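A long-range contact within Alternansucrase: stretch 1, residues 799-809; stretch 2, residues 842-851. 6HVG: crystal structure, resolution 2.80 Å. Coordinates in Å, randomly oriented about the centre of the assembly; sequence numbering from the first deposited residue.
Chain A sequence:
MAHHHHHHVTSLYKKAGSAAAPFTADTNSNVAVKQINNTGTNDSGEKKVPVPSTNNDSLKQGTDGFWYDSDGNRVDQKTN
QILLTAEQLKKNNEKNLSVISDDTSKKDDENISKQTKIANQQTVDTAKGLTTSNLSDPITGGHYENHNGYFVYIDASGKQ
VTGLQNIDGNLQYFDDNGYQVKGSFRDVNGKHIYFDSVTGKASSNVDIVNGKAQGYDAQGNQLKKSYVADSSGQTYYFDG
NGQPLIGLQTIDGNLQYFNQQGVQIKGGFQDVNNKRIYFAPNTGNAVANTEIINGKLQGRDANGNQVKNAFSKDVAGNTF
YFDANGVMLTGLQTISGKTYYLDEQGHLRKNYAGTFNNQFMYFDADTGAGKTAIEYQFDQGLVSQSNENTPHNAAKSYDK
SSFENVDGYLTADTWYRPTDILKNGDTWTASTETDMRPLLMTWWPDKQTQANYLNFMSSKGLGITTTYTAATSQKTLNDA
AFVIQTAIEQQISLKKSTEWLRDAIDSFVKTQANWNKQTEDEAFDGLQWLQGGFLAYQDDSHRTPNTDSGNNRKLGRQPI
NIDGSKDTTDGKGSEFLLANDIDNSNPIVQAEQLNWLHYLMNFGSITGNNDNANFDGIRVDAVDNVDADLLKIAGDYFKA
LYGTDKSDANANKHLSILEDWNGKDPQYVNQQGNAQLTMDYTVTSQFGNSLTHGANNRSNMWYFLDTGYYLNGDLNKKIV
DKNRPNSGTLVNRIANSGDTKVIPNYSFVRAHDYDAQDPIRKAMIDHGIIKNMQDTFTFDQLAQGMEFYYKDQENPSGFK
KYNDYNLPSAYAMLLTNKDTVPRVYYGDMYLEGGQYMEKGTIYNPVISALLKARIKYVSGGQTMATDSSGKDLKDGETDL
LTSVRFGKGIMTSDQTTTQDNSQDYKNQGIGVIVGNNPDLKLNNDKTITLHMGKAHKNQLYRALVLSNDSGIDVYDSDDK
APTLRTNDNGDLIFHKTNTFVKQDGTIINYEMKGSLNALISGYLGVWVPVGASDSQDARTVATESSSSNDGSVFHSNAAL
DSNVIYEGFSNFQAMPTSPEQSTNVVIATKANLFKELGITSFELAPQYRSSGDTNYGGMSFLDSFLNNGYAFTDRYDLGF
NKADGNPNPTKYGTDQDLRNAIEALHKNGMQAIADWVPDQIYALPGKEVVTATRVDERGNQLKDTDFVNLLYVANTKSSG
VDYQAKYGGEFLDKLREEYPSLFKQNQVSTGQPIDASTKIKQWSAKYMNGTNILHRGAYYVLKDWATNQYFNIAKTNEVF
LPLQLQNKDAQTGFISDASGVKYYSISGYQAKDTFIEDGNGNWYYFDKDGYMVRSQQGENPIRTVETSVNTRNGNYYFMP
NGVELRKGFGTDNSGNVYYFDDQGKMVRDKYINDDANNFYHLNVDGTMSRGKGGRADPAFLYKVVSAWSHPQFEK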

# COMPACT_ATOMS: atom_id res chain seq x y z
N PHE A 799 12.78 -7.71 -24.60
CA PHE A 799 12.89 -7.62 -23.15
C PHE A 799 11.87 -6.59 -22.70
O PHE A 799 11.61 -5.60 -23.41
N LYS A 800 11.29 -6.84 -21.54
CA LYS A 800 10.31 -5.94 -20.96
C LYS A 800 10.67 -5.66 -19.52
O LYS A 800 10.84 -6.59 -18.71
N LYS A 801 10.80 -4.38 -19.20
CA LYS A 801 11.17 -3.98 -17.86
C LYS A 801 9.93 -3.81 -16.98
O LYS A 801 9.93 -4.25 -15.83
N TYR A 802 8.90 -3.17 -17.50
CA TYR A 802 7.68 -2.92 -16.74
C TYR A 802 6.55 -3.82 -17.23
O TYR A 802 5.78 -4.35 -16.42
N ASN A 803 6.49 -4.04 -18.54
CA ASN A 803 5.40 -4.78 -19.17
C ASN A 803 5.52 -6.31 -19.03
O ASN A 803 6.59 -6.85 -18.69
N ASP A 804 4.41 -6.98 -19.33
CA ASP A 804 4.30 -8.43 -19.25
C ASP A 804 4.73 -9.12 -20.53
O ASP A 804 4.46 -8.66 -21.65
N TYR A 805 5.35 -10.28 -20.34
CA TYR A 805 5.80 -11.15 -21.42
C TYR A 805 4.68 -12.07 -21.88
O TYR A 805 3.80 -12.39 -21.10
N ASN A 806 4.72 -12.48 -23.15
CA ASN A 806 3.93 -13.61 -23.64
C ASN A 806 2.41 -13.44 -23.53
O ASN A 806 1.67 -14.42 -23.42
N LEU A 807 1.93 -12.20 -23.61
CA LEU A 807 0.50 -11.93 -23.55
C LEU A 807 -0.33 -12.65 -24.63
O LEU A 807 -1.40 -13.18 -24.32
N PRO A 808 0.16 -12.69 -25.88
CA PRO A 808 -0.55 -13.48 -26.89
C PRO A 808 -0.70 -14.96 -26.52
O PRO A 808 -1.76 -15.53 -26.71
N SER A 809 0.36 -15.56 -26.00
CA SER A 809 0.34 -16.97 -25.63
C SER A 809 -0.60 -17.19 -24.47
O SER A 809 -1.32 -18.19 -24.42
N ILE A 842 0.23 -3.86 -30.09
CA ILE A 842 0.82 -4.83 -31.01
C ILE A 842 0.16 -6.22 -30.90
O ILE A 842 0.18 -7.02 -31.83
N TYR A 843 -0.43 -6.49 -29.75
CA TYR A 843 -1.08 -7.77 -29.51
C TYR A 843 -2.47 -7.86 -30.17
O TYR A 843 -2.96 -8.97 -30.40
N ASN A 844 -3.08 -6.72 -30.49
CA ASN A 844 -4.44 -6.68 -31.00
C ASN A 844 -4.80 -7.70 -32.11
O ASN A 844 -5.82 -8.39 -32.02
N PRO A 845 -3.97 -7.80 -33.16
CA PRO A 845 -4.33 -8.72 -34.24
C PRO A 845 -4.39 -10.17 -33.80
O PRO A 845 -5.32 -10.88 -34.15
N VAL A 846 -3.41 -10.60 -33.01
CA VAL A 846 -3.35 -12.01 -32.55
C VAL A 846 -4.53 -12.32 -31.63
O VAL A 846 -5.19 -13.33 -31.78
N ILE A 847 -4.81 -11.43 -30.70
CA ILE A 847 -5.90 -11.63 -29.76
C ILE A 847 -7.25 -11.53 -30.50
O ILE A 847 -8.17 -12.27 -30.18
N SER A 848 -7.35 -10.64 -31.49
CA SER A 848 -8.57 -10.50 -32.29
C SER A 848 -8.87 -11.77 -33.08
O SER A 848 -10.02 -12.19 -33.21
N ALA A 849 -7.81 -12.39 -33.60
CA ALA A 849 -7.92 -13.65 -34.31
C ALA A 849 -8.38 -14.77 -33.39
O ALA A 849 -9.31 -15.53 -33.72
N LEU A 850 -7.74 -14.86 -32.23
CA LEU A 850 -8.12 -15.85 -31.21
C LEU A 850 -9.58 -15.71 -30.83
O LEU A 850 -10.29 -16.71 -30.66
N LEU A 851 -10.03 -14.47 -30.71
CA LEU A 851 -11.40 -14.18 -30.29
C LEU A 851 -12.42 -14.61 -31.33
O LEU A 851 -13.46 -15.17 -30.96

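The contact is small, 328 Å² summed over both sides, and one aromatic ring organises it: Tyr 843, whose CA-to-CB bond points toward stretch 1 and whose chi1 of -46° (m) sends the ring along the turn that leads into the helix of stretch 1. No hydrogen bond crosses the contact, so packing carries it.

Phe 799 lies out of reach, and contact begins with Lys 800. Its CB points toward stretch 2, and chi1 m followed by two t angles extends the chain until CE lies 3.7 Å from OH of Tyr 843; the end of the chain abuts the hydroxyl, and NZ is hydrogen-bonded elsewhere in the structure. Its backbone is held locally, with Lys 800 N donating to OH of Tyr 805 at 2.9 Å. Asp 804 contributes backbone rather than side chain: its O sits 3.8 Å from OH of Tyr 843, while its carboxylate leads away.

Asn 806, at the N-cap position, makes no capping bond with its side chain, and its CB points away. The CB of Leu 807 points toward stretch 2, in an m,t rotamer. It sits over the face of the Tyr 843 ring, 4.2 Å from the centroid and 3° off the normal, a CH-pi contact centred over the ring, and Leu 807 CD1 meets CE2 of Tyr 843 at 3.7 Å.

Pro 808 is the broadest contributor from stretch 1. Its CB points sideways and the ring is C-gamma exo; CD lies 3.5 Å from CD1 of Tyr 843, and CB lies 4.1 Å from CG1 of Val 846 (chi1 t). Its carbonyl O comes within 3.9 Å of CD1 of Leu 850 (m,t). Tyr 843, Val 846 and Leu 850 thus present a recurring three- to four-residue spacing to one compact proline. The CB of Ser 809 points away.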

# COMPACT_ATOMS: atom_id res chain seq x y z
CB PHE A 799 14.32 -7.21 -22.75
CG PHE A 799 14.51 -6.92 -21.28
CD1 PHE A 799 14.53 -5.60 -20.79
CD2 PHE A 799 14.73 -7.95 -20.37
CE1 PHE A 799 14.72 -5.34 -19.44
CE2 PHE A 799 14.92 -7.69 -19.01
CZ PHE A 799 14.90 -6.39 -18.54
CB LYS A 800 8.90 -6.53 -21.06
CG LYS A 800 8.32 -6.49 -22.47
CD LYS A 800 7.25 -7.55 -22.71
CE LYS A 800 7.06 -7.90 -24.19
NZ LYS A 800 7.26 -6.75 -25.12
CB LYS A 801 12.03 -2.71 -17.89
CG LYS A 801 12.88 -2.56 -16.65
CD LYS A 801 13.76 -1.31 -16.56
CE LYS A 801 14.42 -1.27 -15.19
NZ LYS A 801 15.11 0.01 -14.89
CB TYR A 802 7.26 -1.47 -16.87
CG TYR A 802 8.41 -0.48 -16.87
CD1 TYR A 802 9.18 -0.28 -15.73
CD2 TYR A 802 8.72 0.24 -18.02
CE1 TYR A 802 10.23 0.63 -15.74
CE2 TYR A 802 9.77 1.14 -18.04
CZ TYR A 802 10.53 1.34 -16.91
OH TYR A 802 11.57 2.25 -16.96
CB ASN A 803 5.31 -4.44 -20.65
CG ASN A 803 4.76 -3.07 -20.90
OD1 ASN A 803 3.63 -2.94 -21.35
ND2 ASN A 803 5.54 -2.04 -20.57
CB ASP A 804 2.86 -8.84 -18.98
CG ASP A 804 2.49 -8.77 -17.52
OD1 ASP A 804 3.29 -8.27 -16.72
OD2 ASP A 804 1.40 -9.25 -17.16
CB TYR A 805 6.99 -12.01 -20.96
CG TYR A 805 8.23 -11.22 -20.61
CD1 TYR A 805 9.17 -10.91 -21.58
CD2 TYR A 805 8.46 -10.79 -19.30
CE1 TYR A 805 10.30 -10.17 -21.27
CE2 TYR A 805 9.58 -10.04 -18.99
CZ TYR A 805 10.49 -9.74 -19.98
OH TYR A 805 11.62 -9.01 -19.66
CB ASN A 806 4.34 -14.95 -22.97
CG ASN A 806 5.69 -15.44 -23.43
OD1 ASN A 806 5.99 -15.36 -24.60
ND2 ASN A 806 6.48 -15.97 -22.52
CB LEU A 807 0.23 -10.43 -23.55
CG LEU A 807 0.57 -9.75 -22.21
CD1 LEU A 807 0.34 -8.26 -22.27
CD2 LEU A 807 -0.24 -10.33 -21.07
CB PRO A 808 0.33 -13.32 -28.13
CG PRO A 808 0.93 -11.98 -27.96
CD PRO A 808 1.21 -11.85 -26.49
CB SER A 809 1.77 -17.45 -25.30
OG SER A 809 2.72 -16.90 -26.20
CB ILE A 842 2.35 -4.92 -30.88
CG1 ILE A 842 2.78 -5.42 -29.50
CG2 ILE A 842 3.00 -3.57 -31.17
CD1 ILE A 842 4.24 -5.86 -29.46
CB TYR A 843 -1.18 -8.03 -28.01
CG TYR A 843 0.09 -7.77 -27.22
CD1 TYR A 843 1.26 -8.48 -27.46
CD2 TYR A 843 0.11 -6.82 -26.20
CE1 TYR A 843 2.41 -8.24 -26.71
CE2 TYR A 843 1.25 -6.58 -25.47
CZ TYR A 843 2.40 -7.30 -25.73
OH TYR A 843 3.51 -7.06 -24.98
CB ASN A 844 -4.80 -5.27 -31.46
CG ASN A 844 -6.28 -5.12 -31.76
OD1 ASN A 844 -6.80 -5.73 -32.70
ND2 ASN A 844 -6.96 -4.27 -30.99
CB PRO A 845 -3.22 -8.49 -35.28
CG PRO A 845 -2.68 -7.14 -34.95
CD PRO A 845 -2.71 -7.09 -33.46
CB VAL A 846 -2.05 -12.34 -31.79
CG1 VAL A 846 -1.93 -13.83 -31.54
CG2 VAL A 846 -0.84 -11.85 -32.57
CB ILE A 847 -5.83 -10.61 -28.61
CG1 ILE A 847 -4.48 -10.68 -27.86
CG2 ILE A 847 -6.96 -10.85 -27.63
CD1 ILE A 847 -4.27 -9.55 -26.88
CB SER A 848 -8.47 -9.31 -33.24
OG SER A 848 -8.33 -8.08 -32.52
CB ALA A 849 -6.59 -14.02 -34.94
CB LEU A 850 -7.21 -15.72 -29.97
CG LEU A 850 -5.77 -16.20 -30.17
CD1 LEU A 850 -4.90 -15.74 -29.01
CD2 LEU A 850 -5.67 -17.71 -30.32
CB LEU A 851 -11.57 -12.69 -29.97
CG LEU A 851 -11.12 -12.32 -28.56
CD1 LEU A 851 -10.89 -10.82 -28.44
CD2 LEU A 851 -12.13 -12.80 -27.53